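Local coordinates for delta-1-pyrroline-5-carboxylate dehydrogenase, mitochondrial (Mus musculus, PDB 4E3X), which catalyses the NAD-dependent oxidation of glutamate gamma-semialdehyde to glutamate, the second step of proline degradation, and works as a homodimer, at residues B[289-294]-B[313-318]. Residues are numbered along the deposited sequence; the frame is centred on the assembly and turned at random.
With PRO (proline), chain C.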
loop_
_atom_site.group_PDB
_atom_site.type_symbol
_atom_site.label_atom_id
_atom_site.label_comp_id
_atom_site.label_asym_id
_atom_site.label_seq_id
_atom_site.Cartn_x
_atom_site.Cartn_y
_atom_site.Cartn_z
ATOM N N PRO B 289 7.709 13.283 -13.603
ATOM C CA PRO B 289 6.613 14.193 -13.969
ATOM C C PRO B 289 5.367 13.457 -14.456
ATOM O O PRO B 289 4.259 13.883 -14.147
ATOM C CB PRO B 289 7.216 15.042 -15.097
ATOM C CG PRO B 289 8.684 14.972 -14.890
ATOM C CD PRO B 289 8.959 13.621 -14.316
ATOM N N THR B 290 5.537 12.369 -15.198
ATOM C CA THR B 290 4.375 11.638 -15.685
ATOM C C THR B 290 3.611 10.963 -14.536
ATOM O O THR B 290 2.375 11.013 -14.484
ATOM C CB THR B 290 4.764 10.609 -16.760
ATOM O OG1 THR B 290 5.382 11.294 -17.857
ATOM C CG2 THR B 290 3.535 9.854 -17.262
ATOM N N PHE B 291 4.341 10.355 -13.607
ATOM C CA PHE B 291 3.701 9.736 -12.451
ATOM C C PHE B 291 2.923 10.778 -11.639
ATOM O O PHE B 291 1.782 10.546 -11.240
ATOM C CB PHE B 291 4.726 8.997 -11.582
ATOM C CG PHE B 291 4.112 8.221 -10.453
ATOM C CD1 PHE B 291 3.186 7.215 -10.702
ATOM C CD2 PHE B 291 4.457 8.496 -9.137
ATOM C CE1 PHE B 291 2.614 6.504 -9.659
ATOM C CE2 PHE B 291 3.890 7.789 -8.095
ATOM C CZ PHE B 291 2.965 6.801 -8.351
ATOM N N LYS B 292 3.538 11.931 -11.407
ATOM C CA LYS B 292 2.852 12.995 -10.683
ATOM C C LYS B 292 1.594 13.458 -11.413
ATOM O O LYS B 292 0.571 13.727 -10.788
ATOM C CB LYS B 292 3.781 14.186 -10.466
ATOM C CG LYS B 292 4.898 13.915 -9.466
ATOM C CD LYS B 292 5.547 15.200 -8.943
ATOM C CE LYS B 292 5.910 16.144 -10.055
ATOM N NZ LYS B 292 6.738 17.276 -9.549
ATOM N N HIS B 293 1.678 13.559 -12.736
ATOM C CA HIS B 293 0.538 13.984 -13.534
ATOM C C HIS B 293 -0.626 13.001 -13.378
ATOM O O HIS B 293 -1.766 13.405 -13.148
ATOM C CB HIS B 293 0.953 14.097 -15.002
ATOM C CG HIS B 293 -0.158 14.495 -15.917
ATOM N ND1 HIS B 293 -0.764 15.729 -15.852
ATOM C CD2 HIS B 293 -0.774 13.823 -16.918
ATOM C CE1 HIS B 293 -1.702 15.804 -16.779
ATOM N NE2 HIS B 293 -1.723 14.665 -17.445
ATOM N N LEU B 294 -0.329 11.708 -13.482
ATOM C CA LEU B 294 -1.362 10.686 -13.287
ATOM C C LEU B 294 -1.970 10.761 -11.886
ATOM O O LEU B 294 -3.186 10.634 -11.713
ATOM C CB LEU B 294 -0.787 9.295 -13.551
ATOM C CG LEU B 294 -0.435 9.024 -15.011
ATOM C CD1 LEU B 294 0.480 7.822 -15.112
ATOM C CD2 LEU B 294 -1.693 8.822 -15.857
ATOM N N GLY B 313 4.342 3.473 -8.449
ATOM C CA GLY B 313 5.254 4.088 -9.393
ATOM C C GLY B 313 6.709 3.836 -9.074
ATOM O O GLY B 313 7.138 3.948 -7.923
ATOM N N GLU B 314 7.467 3.489 -10.103
ATOM C CA GLU B 314 8.924 3.470 -10.036
ATOM C C GLU B 314 9.416 4.533 -11.005
ATOM O O GLU B 314 9.072 4.483 -12.192
ATOM C CB GLU B 314 9.454 2.099 -10.451
ATOM N N CYS B 315 10.223 5.478 -10.513
ATOM C CA CYS B 315 10.470 6.742 -11.227
ATOM C C CYS B 315 11.916 7.149 -11.480
ATOM O O CYS B 315 12.190 8.309 -11.799
ATOM C CB CYS B 315 9.789 7.894 -10.494
ATOM S SG CYS B 315 8.022 7.700 -10.379
ATOM N N GLY B 316 12.844 6.221 -11.324
ATOM C CA GLY B 316 14.232 6.508 -11.660
ATOM C C GLY B 316 15.107 6.958 -10.503
ATOM O O GLY B 316 14.663 7.027 -9.348
ATOM N N GLY B 317 16.363 7.257 -10.815
ATOM C CA GLY B 317 17.332 7.591 -9.789
ATOM C C GLY B 317 18.512 8.388 -10.305
ATOM O O GLY B 317 18.667 8.587 -11.511
ATOM N N LYS B 318 19.335 8.861 -9.378
ATOM C CA LYS B 318 20.638 9.435 -9.699
ATOM C C LYS B 318 21.596 8.714 -8.775
ATOM O O LYS B 318 21.907 9.184 -7.682
ATOM C CB LYS B 318 20.675 10.945 -9.456
ATOM C CG LYS B 318 21.977 11.591 -9.932
ATOM C CD LYS B 318 22.032 11.728 -11.454
ATOM C CE LYS B 318 23.387 12.251 -11.914
ATOM N NZ LYS B 318 23.461 12.360 -13.394
HETATM N N PRO C . 7.704 15.389 -4.779
HETATM C CA PRO C . 9.028 15.242 -5.391
HETATM C C PRO C . 9.031 15.858 -6.776
HETATM O O PRO C . 7.973 16.285 -7.237
HETATM C CB PRO C . 9.200 13.723 -5.494
HETATM C CG PRO C . 8.198 13.147 -4.532
HETATM C CD PRO C . 7.044 14.083 -4.597
HETATM O OXT PRO C . 10.067 15.945 -7.441
#
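With CG trans to the backbone N (chi1 -174°), the Phe291 ring reaches from helix 288-300 to the end of strand 310-314, where it meets Gly313; Cys315 holds SG anti to its carbonyl carbon (chi1 -61°), which turns the sulfur toward Phe291. The alpha carbon of Gly313 sits over one ring face in a CH-pi contact, CA lying 3.8 Å from the Phe291 ring centroid and displaced toward the CE1 and CZ rim, with Phe291 CE1 to Gly313 CA at 3.6 Å. A beta carbon on Gly313 would run into CE1, so glycine lets the ring lie directly on the strand backbone. At the root of the ring, Cys315 SG packs 3.7 Å from Phe291 CB and approaches the ring obliquely, a sulfur-aromatic contact 4.6 Å from the Phe291 centroid and 45° off its normal. Phe308 of the second subunit meets the same ring edge-to-face. Cutting Phe291 back to an alanine is likely to leave Gly313 CA and Cys315 SG facing a gap and to take from Phe308 this edge-to-face partner. One residue on, Lys292 NZ donates a 2.8 Å hydrogen bond to O of a bound proline and forms a salt bridge with Asp303 of the second subunit. Glu314, the proton acceptor, lies between Gly313 and Cys315 and points its CB away from the helix. The packing joins helix and second strand of a beta-alpha-beta unit in the Rossmann-like NAD-binding domain of aldehyde dehydrogenases.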